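Local coordinates for synaptic vesicle membrane protein VAT-1 homolog-like (Homo sapiens, PDB 4A27) that probably acts as an oxidoreductase of the quinone oxidoreductase subfamily within the zinc-containing alcohol dehydrogenases, and may bind zinc, at residues G13-L18 and A325-H330; F44-V49 and P64-S69; Y131-E136 and I211-L216; F135-L140 and V274-S279; H189-N194 and K202-E207. One frame throughout, in Å; residues are numbered along the deposited sequence.

In the fold
The five contacts fall into two groups. Interactions 1 and 2, with centres about 12 Å apart, lie in the part of the fold that includes the GroES-like domain and touch where Met326 packs on helix 44-51; interaction 1 joins a loop near the N-terminus to a helix near the C-terminus, so the other four come between its segments. Interactions 3 and 4, centres about 5 Å apart, share helix 124-137, which lies against strands 209-215 and 274-278 of the parallel Rossmann sheet. Interaction 5 lies at the opposite outer strand, about 22 Å from interaction 4 between centres. Interactions 3 and 4 also reach the second subunit, and strand 274-278 continues the sheet into it.

Interaction 1: residues G13-L18 and A325-H330; sequences GGLNKL and AMQRIH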
# COMPACT_ATOMS: atom_id res chain seq x y z
N GLY A 13 -1.05 21.40 29.83
CA GLY A 13 -2.21 22.26 30.06
C GLY A 13 -2.51 23.09 28.82
O GLY A 13 -2.16 22.70 27.71
N GLY A 14 -3.15 24.25 29.01
CA GLY A 14 -3.49 25.13 27.89
C GLY A 14 -2.38 26.10 27.53
O GLY A 14 -1.23 25.97 28.00
N LEU A 15 -2.73 27.08 26.71
CA LEU A 15 -1.75 28.03 26.15
C LEU A 15 -0.84 28.66 27.20
O LEU A 15 0.35 28.87 26.94
CB LEU A 15 -2.46 29.13 25.34
CG LEU A 15 -3.09 28.69 24.00
CD1 LEU A 15 -3.99 29.80 23.40
CD2 LEU A 15 -2.02 28.26 22.96
N ASN A 16 -1.41 28.93 28.38
CA ASN A 16 -0.75 29.68 29.44
C ASN A 16 0.42 28.97 30.12
O ASN A 16 1.08 29.55 30.99
CB ASN A 16 -1.77 30.09 30.51
N LYS A 17 0.67 27.73 29.74
CA LYS A 17 1.82 26.99 30.24
C LYS A 17 3.10 27.25 29.42
O LYS A 17 4.18 26.78 29.81
CB LYS A 17 1.52 25.49 30.22
CG LYS A 17 0.32 25.08 31.05
CD LYS A 17 0.68 25.02 32.52
CE LYS A 17 -0.47 24.50 33.36
NZ LYS A 17 -0.07 24.29 34.77
N LEU A 18 2.98 27.98 28.30
CA LEU A 18 4.14 28.35 27.47
C LEU A 18 4.72 29.73 27.85
O LEU A 18 4.02 30.73 27.97
CB LEU A 18 3.77 28.37 25.97
CG LEU A 18 3.52 27.05 25.22
CD1 LEU A 18 2.81 27.30 23.91
CD2 LEU A 18 4.82 26.22 25.00
N ALA A 325 -0.07 31.91 17.61
CA ALA A 325 0.07 31.04 16.45
C ALA A 325 -0.64 29.70 16.69
O ALA A 325 -1.31 29.18 15.80
CB ALA A 325 1.51 30.83 16.13
N MET A 326 -0.42 29.10 17.86
CA MET A 326 -1.08 27.85 18.21
C MET A 326 -2.58 27.95 18.16
O MET A 326 -3.27 27.04 17.69
CB MET A 326 -0.68 27.39 19.61
CG MET A 326 0.61 26.63 19.58
SD MET A 326 0.92 25.85 21.15
CE MET A 326 2.02 24.54 20.68
N GLN A 327 -3.09 29.08 18.63
CA GLN A 327 -4.52 29.33 18.62
C GLN A 327 -5.01 29.31 17.21
O GLN A 327 -6.05 28.72 16.90
CB GLN A 327 -4.82 30.68 19.25
CG GLN A 327 -6.29 31.02 19.30
CD GLN A 327 -7.04 30.10 20.29
OE1 GLN A 327 -6.66 30.00 21.45
NE2 GLN A 327 -8.09 29.41 19.80
N ARG A 328 -4.26 29.94 16.31
CA ARG A 328 -4.67 29.96 14.89
C ARG A 328 -4.72 28.57 14.26
O ARG A 328 -5.62 28.27 13.48
CB ARG A 328 -3.75 30.91 14.13
CG ARG A 328 -4.08 31.11 12.63
CD ARG A 328 -3.07 32.10 12.07
NE ARG A 328 -3.09 32.26 10.61
CZ ARG A 328 -3.62 33.30 9.97
NH1 ARG A 328 -4.23 34.29 10.63
NH2 ARG A 328 -3.55 33.35 8.64
N ILE A 329 -3.76 27.71 14.60
CA ILE A 329 -3.76 26.33 14.10
C ILE A 329 -4.95 25.56 14.68
O ILE A 329 -5.63 24.81 13.97
CB ILE A 329 -2.48 25.57 14.48
CG1 ILE A 329 -1.28 26.13 13.74
CG2 ILE A 329 -2.61 24.08 14.15
CD1 ILE A 329 0.03 25.58 14.24
N HIS A 330 -5.22 25.75 15.97
CA HIS A 330 -6.40 25.16 16.58
C HIS A 330 -7.68 25.60 15.85
O HIS A 330 -8.54 24.78 15.59
CB HIS A 330 -6.48 25.49 18.06
CG HIS A 330 -7.73 25.01 18.73
ND1 HIS A 330 -8.03 23.67 18.89
CD2 HIS A 330 -8.77 25.69 19.27
CE1 HIS A 330 -9.19 23.55 19.50
NE2 HIS A 330 -9.66 24.76 19.75
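Leu15 and Met326 make the main apolar contact between loop 13-18 and helix 325-330. Their side chains run past one another in opposite directions, and Leu15 CD2 settles 3.7 Å from Met326 CB, close to the helix backbone. Further out, Leu18 CD1 meets Met326 SD tip to tip at 3.6 Å. The methionine can serve both leucines because its chain is extended beyond CG, which stands beside the backbone N (chi1 -84°): CB lies beside Leu15 while the sulfur reaches Leu18.

The second kind of contact sets a carbon against an oxygen. The other methyl of Leu15, CD1, lies 3.3 Å from Gln327 OE1, with the two side chains crossing at about a right angle. This is van der Waals packing; the glutamine's polar end is held through NE2 by Asp331.

Within the loop, a short 3-10 turn at 15-17 brings Leu15 and Leu18 to the same helix. Around this packing, Leu18 also rests on Val7 and Leu9 of strand 4-9, and Leu15 on Arg50 of helix 44-51. Met326 is buried against Leu42 of strand 32-42 and Leu47 of helix 44-51.

Interaction 2: residues F44-V49 and P64-S69; sequences FIDLMV and PGFECS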
# COMPACT_ATOMS: atom_id res chain seq x y z
N PHE A 44 0.90 20.62 14.13
CA PHE A 44 -0.22 20.22 14.96
C PHE A 44 0.20 19.40 16.18
O PHE A 44 -0.36 19.56 17.25
CB PHE A 44 -1.24 19.43 14.16
CG PHE A 44 -2.57 19.38 14.81
CD1 PHE A 44 -3.46 20.45 14.68
CD2 PHE A 44 -2.95 18.27 15.59
CE1 PHE A 44 -4.71 20.42 15.31
CE2 PHE A 44 -4.20 18.23 16.22
CZ PHE A 44 -5.09 19.31 16.08
N ILE A 45 1.17 18.50 16.00
CA ILE A 45 1.70 17.73 17.11
C ILE A 45 2.16 18.62 18.30
O ILE A 45 2.01 18.23 19.49
CB ILE A 45 2.82 16.77 16.62
CG1 ILE A 45 3.19 15.75 17.72
CG2 ILE A 45 4.07 17.56 16.21
CD1 ILE A 45 2.12 14.74 18.01
N ASP A 46 2.69 19.81 18.00
CA ASP A 46 3.09 20.76 19.05
C ASP A 46 1.91 21.12 19.97
O ASP A 46 2.07 21.28 21.19
CB ASP A 46 3.76 22.04 18.47
CG ASP A 46 4.98 21.74 17.57
OD1 ASP A 46 5.83 20.90 17.94
OD2 ASP A 46 5.12 22.35 16.48
N LEU A 47 0.71 21.23 19.40
CA LEU A 47 -0.49 21.47 20.21
C LEU A 47 -0.81 20.28 21.11
O LEU A 47 -1.24 20.45 22.24
CB LEU A 47 -1.70 21.80 19.35
CG LEU A 47 -1.71 23.21 18.76
CD1 LEU A 47 -0.56 23.34 17.75
CD2 LEU A 47 -3.08 23.50 18.13
N MET A 48 -0.55 19.09 20.61
CA MET A 48 -0.75 17.86 21.37
C MET A 48 0.28 17.70 22.50
O MET A 48 -0.08 17.27 23.60
CB MET A 48 -0.67 16.65 20.45
CG MET A 48 -1.71 16.62 19.30
SD MET A 48 -3.42 16.57 19.89
CE MET A 48 -3.83 18.33 20.01
N VAL A 49 1.54 18.00 22.19
CA VAL A 49 2.60 18.00 23.20
C VAL A 49 2.23 18.99 24.31
O VAL A 49 2.40 18.69 25.48
CB VAL A 49 4.00 18.38 22.61
N PRO A 64 9.64 22.68 23.39
CA PRO A 64 8.96 22.01 22.26
C PRO A 64 9.60 22.25 20.89
O PRO A 64 10.56 23.01 20.78
CB PRO A 64 7.58 22.65 22.24
CG PRO A 64 7.52 23.55 23.43
CD PRO A 64 8.91 23.88 23.81
N GLY A 65 9.05 21.57 19.88
CA GLY A 65 9.34 21.80 18.47
C GLY A 65 10.23 20.74 17.87
O GLY A 65 11.20 20.29 18.50
N PHE A 66 9.93 20.39 16.62
CA PHE A 66 10.57 19.27 15.92
C PHE A 66 11.29 19.64 14.61
O PHE A 66 11.91 18.78 13.98
CB PHE A 66 9.53 18.22 15.60
CG PHE A 66 8.90 17.64 16.82
CD1 PHE A 66 9.59 16.72 17.60
CD2 PHE A 66 7.65 18.03 17.22
CE1 PHE A 66 9.03 16.21 18.75
CE2 PHE A 66 7.08 17.51 18.36
CZ PHE A 66 7.78 16.60 19.13
N GLU A 67 11.18 20.89 14.19
CA GLU A 67 11.55 21.27 12.81
C GLU A 67 12.10 22.66 12.89
O GLU A 67 11.47 23.52 13.47
CB GLU A 67 10.28 21.24 11.98
CG GLU A 67 10.32 21.78 10.58
CD GLU A 67 8.94 21.67 9.93
OE1 GLU A 67 7.90 21.91 10.60
OE2 GLU A 67 8.92 21.30 8.76
N CYS A 68 13.28 22.89 12.32
CA CYS A 68 13.87 24.19 12.33
C CYS A 68 14.78 24.36 11.13
O CYS A 68 15.06 23.40 10.39
CB CYS A 68 14.68 24.38 13.63
SG CYS A 68 16.23 23.39 13.68
N SER A 69 15.23 25.60 10.92
CA SER A 69 16.28 25.89 9.94
C SER A 69 17.23 26.91 10.54
O SER A 69 16.87 27.68 11.43
CB SER A 69 15.69 26.41 8.62
OG SER A 69 15.04 27.67 8.83
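Gly65 brings its backbone up to helix 44-49, its CA lying 3.7 Å from Asp46 OD1. With phi at 105°, any side chain here would press on the carbonyl oxygen of Pro64; this is a backbone shape that only glycine takes up without strain.

Phe66 follows and carries most of the contact. One side of its ring, the CD2-CE2 bond, takes both helix residues: Asp46 OD1 stands 3.5 Å from Phe66 CD2, and Ile45 CG2 is 3.7 Å from Phe66 CE2, both approaching obliquely. The carboxylate is nearly parallel to the ring, the planes only 8° apart, and Asp46 OD2 accepts a hydrogen bond from Asn43 N, which helps to fix that orientation. Were the ring cut back to an alanine, a gap would probably open beside Ile45 CG2 and Asp46 OD1 would lose its aromatic neighbour. Gly65, Phe66 and Glu67 appear to correspond to the Gly-His-Glu signature of zinc-dependent alcohol dehydrogenases, with phenylalanine where the histidine zinc ligand stands in those relatives; the contact lies within the GroES-like domain. The ring of Tyr94 also meets that of Phe66, their planes about 60° apart.

Glu67 begins strand 67-75, its OE1 bound by Lys337 and Asn43 ND2 and its OE2 by Met125 N.

Interaction 3: residues Y131-E136 and I211-L216; sequences YVMLFE and IVLDCL
Leu134, which meets strand 211-215 through CD2, sets its CB against one face of the Phe135 ring, 3.9 Å above the plane and offset toward the rim. Phe135 in turn places CD2 over the centre of the Tyr131 ring, 3.5 Å above it, with the two planes inclined at about 50°. This short run of aromatics lies on the part of helix 131-136 turned from the strand, for the CB of Phe135 points away from it.

Toward the sheet the groups are aliphatic. Leu134 CD2 sits between two strand side chains, 4.2 Å from Ile211 CD1 and equally far from Leu213 CD1, and the Leu134 side chain crosses each at about a right angle. Leu213 turns its second methyl to the neighbouring helix residue: Leu213 CD2 lies 4.1 Å from Met133 SD. A bend at the end of the methionine (chi3 -58°) brings its CE beside the same methyl, so that sulfur and terminal carbon both touch it.

Helix and strand run nearly antiparallel, at 157° and 10.4 Å between the segment axes, as helix 124-137 packs on the parallel Rossmann sheet. Val155, Val159 and Leu162 of helix 154-163 add to the same core. All four touching residues are buried and the facing atoms are methyl carbons and one thioether sulfur, so the two segments adhere by dispersion and exclusion of water, with no directional bond to set their spacing.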
# COMPACT_ATOMS: atom_id res chain seq x y z
N TYR A 131 5.30 13.25 0.59
CA TYR A 131 6.01 12.43 -0.37
C TYR A 131 5.92 10.97 0.04
O TYR A 131 5.65 10.06 -0.78
CB TYR A 131 7.47 12.87 -0.48
CG TYR A 131 8.17 12.25 -1.62
CD1 TYR A 131 8.69 10.97 -1.54
CD2 TYR A 131 8.28 12.92 -2.82
CE1 TYR A 131 9.32 10.38 -2.65
CE2 TYR A 131 8.90 12.35 -3.89
CZ TYR A 131 9.42 11.07 -3.81
OH TYR A 131 10.07 10.54 -4.94
N VAL A 132 6.13 10.72 1.33
CA VAL A 132 6.21 9.36 1.78
C VAL A 132 4.84 8.70 1.64
O VAL A 132 4.76 7.51 1.24
CB VAL A 132 6.77 9.23 3.19
CG1 VAL A 132 6.71 7.79 3.59
CG2 VAL A 132 8.24 9.72 3.24
N MET A 133 3.78 9.44 1.94
CA MET A 133 2.44 8.87 1.81
C MET A 133 2.09 8.51 0.39
O MET A 133 1.46 7.48 0.15
CB MET A 133 1.39 9.80 2.39
CG MET A 133 1.50 9.97 3.90
SD MET A 133 0.06 10.85 4.62
CE MET A 133 0.19 12.40 3.65
N LEU A 134 2.41 9.41 -0.54
CA LEU A 134 2.00 9.25 -1.90
C LEU A 134 2.81 8.21 -2.65
O LEU A 134 2.25 7.52 -3.50
CB LEU A 134 2.13 10.57 -2.68
CG LEU A 134 1.11 11.68 -2.39
CD1 LEU A 134 1.56 13.01 -3.12
CD2 LEU A 134 -0.37 11.20 -2.73
N PHE A 135 4.11 8.12 -2.36
CA PHE A 135 4.98 7.29 -3.16
C PHE A 135 5.60 6.10 -2.43
O PHE A 135 6.01 5.18 -3.09
CB PHE A 135 6.10 8.13 -3.79
CG PHE A 135 5.60 9.26 -4.62
CD1 PHE A 135 5.00 9.01 -5.86
CD2 PHE A 135 5.76 10.58 -4.21
CE1 PHE A 135 4.53 10.09 -6.67
CE2 PHE A 135 5.31 11.66 -5.01
CZ PHE A 135 4.69 11.40 -6.24
N GLU A 136 5.62 6.10 -1.10
CA GLU A 136 6.11 4.95 -0.36
C GLU A 136 4.98 4.14 0.27
O GLU A 136 5.01 2.94 0.17
CB GLU A 136 7.15 5.38 0.64
CG GLU A 136 8.41 5.96 -0.04
CD GLU A 136 9.29 4.89 -0.73
OE1 GLU A 136 9.08 3.69 -0.47
OE2 GLU A 136 10.18 5.25 -1.53
N ILE A 211 -6.71 7.11 -3.70
CA ILE A 211 -6.04 7.39 -2.44
C ILE A 211 -6.83 8.41 -1.63
O ILE A 211 -7.19 9.49 -2.14
CB ILE A 211 -4.65 7.96 -2.65
CG1 ILE A 211 -3.76 7.04 -3.49
CG2 ILE A 211 -4.00 8.34 -1.26
CD1 ILE A 211 -2.45 7.75 -3.89
N VAL A 212 -7.09 8.07 -0.36
CA VAL A 212 -7.65 9.04 0.56
C VAL A 212 -6.60 9.34 1.65
O VAL A 212 -6.09 8.40 2.26
CB VAL A 212 -8.96 8.57 1.23
CG1 VAL A 212 -9.45 9.65 2.25
CG2 VAL A 212 -10.06 8.30 0.18
N LEU A 213 -6.33 10.64 1.89
CA LEU A 213 -5.40 11.10 2.91
C LEU A 213 -6.14 11.88 3.97
O LEU A 213 -6.73 12.95 3.71
CB LEU A 213 -4.34 11.99 2.32
CG LEU A 213 -3.57 11.40 1.16
CD1 LEU A 213 -2.71 12.46 0.52
CD2 LEU A 213 -2.77 10.19 1.69
N ASP A 214 -6.13 11.34 5.18
CA ASP A 214 -6.97 11.85 6.24
C ASP A 214 -6.18 12.09 7.52
O ASP A 214 -5.64 11.15 8.13
CB ASP A 214 -8.05 10.81 6.54
CG ASP A 214 -9.19 11.39 7.37
OD1 ASP A 214 -9.28 12.63 7.51
OD2 ASP A 214 -10.03 10.59 7.83
N CYS A 215 -6.16 13.34 7.99
CA CYS A 215 -5.31 13.66 9.14
C CYS A 215 -5.97 13.31 10.47
O CYS A 215 -7.18 13.10 10.54
CB CYS A 215 -4.83 15.13 9.11
SG CYS A 215 -6.06 16.36 9.53
N LEU A 216 -5.13 13.24 11.50
CA LEU A 216 -5.54 13.10 12.89
C LEU A 216 -6.04 14.43 13.43
O LEU A 216 -6.62 14.47 14.51
CB LEU A 216 -4.38 12.60 13.77
CG LEU A 216 -4.40 11.12 14.14
CD1 LEU A 216 -3.96 10.25 12.95
CD2 LEU A 216 -3.51 10.90 15.38

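Interaction 4: residues F135-L140 and V274-S279; sequences FEVANL and VIAGFS. With EDO (1,2-ethanediol), chain C.
Val137 and Ala276 press together through their methyl groups: Val137 CG1 lies 3.5 Å from Ala276 CB, tighter than ordinary van der Waals contact. The valine's other methyl, CG2, reaches obliquely to the Phe278 ring, with 4.5 Å to Phe278 CD1. Its first torsion explains this division, because CG1 is anti to the backbone N (chi1 178°) and CG2 lies beside that N, so the two methyls are shared between alternate residues of the strand.

Strand 274-278 is the last strand within this chain of the parallel Rossmann sheet, and the C-terminal end of helix 124-137 packs against it. The sheet runs on across the subunit interface, where Val274, Ile275 and Ala276 pair antiparallel with a strand of the second subunit and Glu136 forms a salt bridge with Arg141 of that subunit.

Val137 also rests on Ile235 of strand 232-237, and Phe278 is bedded on Thr129 and Val132 of helix 124-137. Beyond the helix end, Asn139 N donates to O2 of a bound 1,2-ethanediol at 2.8 Å, and a weak bond returns from that hydroxyl to Asn139 O; the diol is probably from the crystallisation liquor. Just before helix 280-285, Ser279 is the N-cap, its OG accepting from Asn282 N.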
# COMPACT_ATOMS: atom_id res chain seq x y z
N PHE A 135 4.11 8.12 -2.36
CA PHE A 135 4.98 7.29 -3.16
C PHE A 135 5.60 6.10 -2.43
O PHE A 135 6.01 5.18 -3.09
CB PHE A 135 6.10 8.13 -3.79
CG PHE A 135 5.60 9.26 -4.62
CD1 PHE A 135 5.00 9.01 -5.86
CD2 PHE A 135 5.76 10.58 -4.21
CE1 PHE A 135 4.53 10.09 -6.67
CE2 PHE A 135 5.31 11.66 -5.01
CZ PHE A 135 4.69 11.40 -6.24
N GLU A 136 5.62 6.10 -1.10
CA GLU A 136 6.11 4.95 -0.36
C GLU A 136 4.98 4.14 0.27
O GLU A 136 5.01 2.94 0.17
CB GLU A 136 7.15 5.38 0.64
CG GLU A 136 8.41 5.96 -0.04
CD GLU A 136 9.29 4.89 -0.73
OE1 GLU A 136 9.08 3.69 -0.47
OE2 GLU A 136 10.18 5.25 -1.53
N VAL A 137 3.94 4.77 0.84
CA VAL A 137 2.82 4.01 1.36
C VAL A 137 1.87 3.66 0.20
O VAL A 137 1.73 2.50 -0.17
CB VAL A 137 2.11 4.76 2.49
CG1 VAL A 137 0.93 3.97 2.97
CG2 VAL A 137 3.10 5.03 3.64
N ALA A 138 1.26 4.67 -0.41
CA ALA A 138 0.57 4.47 -1.63
C ALA A 138 1.65 4.46 -2.68
O ALA A 138 2.83 4.73 -2.37
CB ALA A 138 -0.44 5.62 -1.84
N ASN A 139 1.28 4.15 -3.91
CA ASN A 139 2.22 4.21 -5.07
C ASN A 139 1.47 5.02 -6.12
O ASN A 139 0.95 4.46 -7.07
CB ASN A 139 2.52 2.76 -5.56
CG ASN A 139 3.38 2.70 -6.81
OD1 ASN A 139 4.08 3.66 -7.14
ND2 ASN A 139 3.32 1.57 -7.52
N LEU A 140 1.39 6.33 -5.94
CA LEU A 140 0.72 7.22 -6.88
C LEU A 140 1.33 7.15 -8.26
O LEU A 140 2.53 7.33 -8.40
CB LEU A 140 0.75 8.68 -6.41
CG LEU A 140 0.08 9.71 -7.33
CD1 LEU A 140 -1.47 9.48 -7.45
CD2 LEU A 140 0.42 11.11 -6.83
N VAL A 274 -6.97 -1.18 1.24
CA VAL A 274 -5.73 -1.01 1.94
C VAL A 274 -5.92 0.11 2.96
O VAL A 274 -6.41 1.19 2.64
CB VAL A 274 -4.62 -0.54 0.97
CG1 VAL A 274 -3.28 -0.50 1.64
CG2 VAL A 274 -4.56 -1.45 -0.23
N ILE A 275 -5.51 -0.15 4.20
CA ILE A 275 -5.47 0.87 5.22
C ILE A 275 -4.09 0.97 5.79
O ILE A 275 -3.50 -0.04 6.12
CB ILE A 275 -6.42 0.53 6.33
CG1 ILE A 275 -7.85 0.57 5.78
CG2 ILE A 275 -6.29 1.54 7.48
CD1 ILE A 275 -8.88 -0.19 6.64
N ALA A 276 -3.62 2.20 5.97
CA ALA A 276 -2.29 2.48 6.46
C ALA A 276 -2.33 3.61 7.47
O ALA A 276 -3.23 4.46 7.46
CB ALA A 276 -1.39 2.88 5.31
N GLY A 277 -1.31 3.65 8.32
CA GLY A 277 -1.12 4.75 9.21
C GLY A 277 0.27 5.25 8.98
O GLY A 277 1.14 4.48 8.62
N PHE A 278 0.48 6.55 9.18
CA PHE A 278 1.78 7.15 8.97
C PHE A 278 2.15 8.23 10.02
O PHE A 278 1.38 9.16 10.23
CB PHE A 278 1.89 7.74 7.59
CG PHE A 278 3.25 8.29 7.30
CD1 PHE A 278 4.36 7.44 7.20
CD2 PHE A 278 3.46 9.66 7.22
CE1 PHE A 278 5.64 7.95 6.96
CE2 PHE A 278 4.74 10.18 6.98
CZ PHE A 278 5.83 9.32 6.86
N SER A 279 3.32 8.06 10.64
CA SER A 279 3.89 9.00 11.63
C SER A 279 5.33 9.24 11.29
O SER A 279 6.18 8.35 11.49
CB SER A 279 3.85 8.39 13.02
OG SER A 279 4.75 9.10 13.88
C1 EDO C . -3.37 2.83 -4.89
O1 EDO C . -4.10 2.19 -3.82
C2 EDO C . -2.05 3.34 -4.36
O2 EDO C . -0.92 2.80 -5.06

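Interaction 5: residues H189-N194 and K202-E207; sequences HLFDRN and KRISAE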
# COMPACT_ATOMS: atom_id res chain seq x y z
N HIS A 189 -10.57 19.90 -8.19
CA HIS A 189 -11.91 20.17 -7.70
C HIS A 189 -11.83 20.38 -6.19
O HIS A 189 -11.20 19.60 -5.50
CB HIS A 189 -12.87 19.01 -8.00
CG HIS A 189 -12.97 18.69 -9.46
ND1 HIS A 189 -12.44 17.54 -10.01
CD2 HIS A 189 -13.50 19.39 -10.49
CE1 HIS A 189 -12.67 17.54 -11.31
NE2 HIS A 189 -13.30 18.65 -11.63
N LEU A 190 -12.51 21.41 -5.71
CA LEU A 190 -12.48 21.80 -4.31
C LEU A 190 -13.89 21.77 -3.74
O LEU A 190 -14.81 22.29 -4.36
CB LEU A 190 -11.87 23.21 -4.19
CG LEU A 190 -11.40 23.69 -2.82
CD1 LEU A 190 -10.28 22.81 -2.26
CD2 LEU A 190 -10.96 25.17 -2.86
N PHE A 191 -14.05 21.19 -2.55
CA PHE A 191 -15.36 21.05 -1.94
C PHE A 191 -15.43 21.59 -0.53
O PHE A 191 -14.42 21.72 0.18
CB PHE A 191 -15.81 19.58 -1.96
CG PHE A 191 -15.89 19.01 -3.33
CD1 PHE A 191 -16.65 19.65 -4.31
CD2 PHE A 191 -15.21 17.87 -3.66
CE1 PHE A 191 -16.73 19.14 -5.59
CE2 PHE A 191 -15.29 17.35 -4.95
CZ PHE A 191 -16.04 17.98 -5.91
N ASP A 192 -16.64 21.93 -0.14
CA ASP A 192 -16.88 22.48 1.16
C ASP A 192 -16.80 21.36 2.14
O ASP A 192 -17.45 20.33 2.00
CB ASP A 192 -18.26 23.13 1.23
CG ASP A 192 -18.49 23.85 2.55
OD1 ASP A 192 -18.08 23.32 3.62
OD2 ASP A 192 -19.07 24.94 2.52
N ARG A 193 -15.95 21.60 3.13
CA ARG A 193 -15.65 20.68 4.21
C ARG A 193 -16.93 20.17 4.85
O ARG A 193 -17.16 18.99 4.90
CB ARG A 193 -14.80 21.45 5.23
CG ARG A 193 -14.01 20.65 6.20
CD ARG A 193 -12.94 21.55 6.83
NE ARG A 193 -13.53 22.73 7.45
CZ ARG A 193 -14.08 22.77 8.67
NH1 ARG A 193 -14.10 21.67 9.43
NH2 ARG A 193 -14.61 23.91 9.14
N ASN A 194 -17.77 21.11 5.26
CA ASN A 194 -19.01 20.82 5.99
C ASN A 194 -20.24 20.43 5.15
O ASN A 194 -21.30 20.15 5.71
CB ASN A 194 -19.39 22.03 6.84
CG ASN A 194 -18.32 22.38 7.84
OD1 ASN A 194 -17.74 23.47 7.78
ND2 ASN A 194 -18.03 21.46 8.77
N LYS A 202 -18.40 11.74 -5.84
CA LYS A 202 -19.00 10.64 -6.61
C LYS A 202 -19.64 11.12 -7.92
O LYS A 202 -19.60 10.40 -8.91
CB LYS A 202 -20.00 9.84 -5.77
CG LYS A 202 -19.35 8.95 -4.70
CD LYS A 202 -20.10 7.64 -4.48
CE LYS A 202 -19.23 6.58 -3.78
NZ LYS A 202 -19.03 6.83 -2.33
N ARG A 203 -20.19 12.35 -7.93
CA ARG A 203 -20.77 12.90 -9.17
C ARG A 203 -19.70 13.13 -10.27
O ARG A 203 -20.03 13.11 -11.45
CB ARG A 203 -21.63 14.15 -8.93
N ILE A 204 -18.44 13.33 -9.88
CA ILE A 204 -17.33 13.46 -10.86
C ILE A 204 -16.64 12.12 -11.13
O ILE A 204 -16.10 11.88 -12.22
CB ILE A 204 -16.24 14.47 -10.39
CG1 ILE A 204 -16.82 15.88 -10.24
CG2 ILE A 204 -15.05 14.49 -11.37
CD1 ILE A 204 -16.96 16.32 -8.79
N SER A 205 -16.62 11.26 -10.12
CA SER A 205 -15.99 9.96 -10.24
C SER A 205 -16.81 8.95 -9.46
O SER A 205 -16.63 8.79 -8.25
CB SER A 205 -14.55 10.02 -9.71
OG SER A 205 -13.90 8.79 -9.85
N ALA A 206 -17.73 8.28 -10.16
CA ALA A 206 -18.71 7.37 -9.54
C ALA A 206 -18.06 6.36 -8.59
O ALA A 206 -18.54 6.14 -7.47
CB ALA A 206 -19.50 6.65 -10.62
N GLU A 207 -16.97 5.77 -9.06
CA GLU A 207 -16.19 4.76 -8.34
C GLU A 207 -15.41 5.30 -7.11
O GLU A 207 -15.06 4.55 -6.20
CB GLU A 207 -15.22 4.12 -9.36
CG GLU A 207 -14.06 5.04 -9.87
CD GLU A 207 -14.45 5.95 -11.03
OE1 GLU A 207 -15.49 6.64 -10.96
OE2 GLU A 207 -13.71 6.00 -12.03
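Ile204 packs on His189 and Phe191 where strand 189-192, an outer strand of the parallel Rossmann sheet, is followed by helix 197-204, the two forming a beta-alpha unit. The isoleucine divides at CB, which points toward the strand. One branch, CG2, anti to the backbone N, runs to the histidine, lying 3.9 Å from His189 CE1 and meeting that imidazole obliquely. The other branch goes through CG1, beside the backbone N, and on to CD1, which stops 3.4 Å from Phe191 CZ. That methyl stands at the edge of the phenyl ring, near its plane, and the side chains come from opposite directions. The chi2 of 108° is well away from a staggered value, which may reflect either strain or imprecise placement of an exposed side chain.

Phe172 of the adjacent strand 170-175 touches Ile204 and Phe191 and also meets the His189 ring, with planes about 30° apart. Tyr197 and Val201 of helix 197-204 pack on Phe191 as well. The contact is near the surface.

Further along the chain, an Asx turn forms: Asp192 OD1 accepts from Asn194 N at 2.8 Å, with a bent N-H...O angle of 133°.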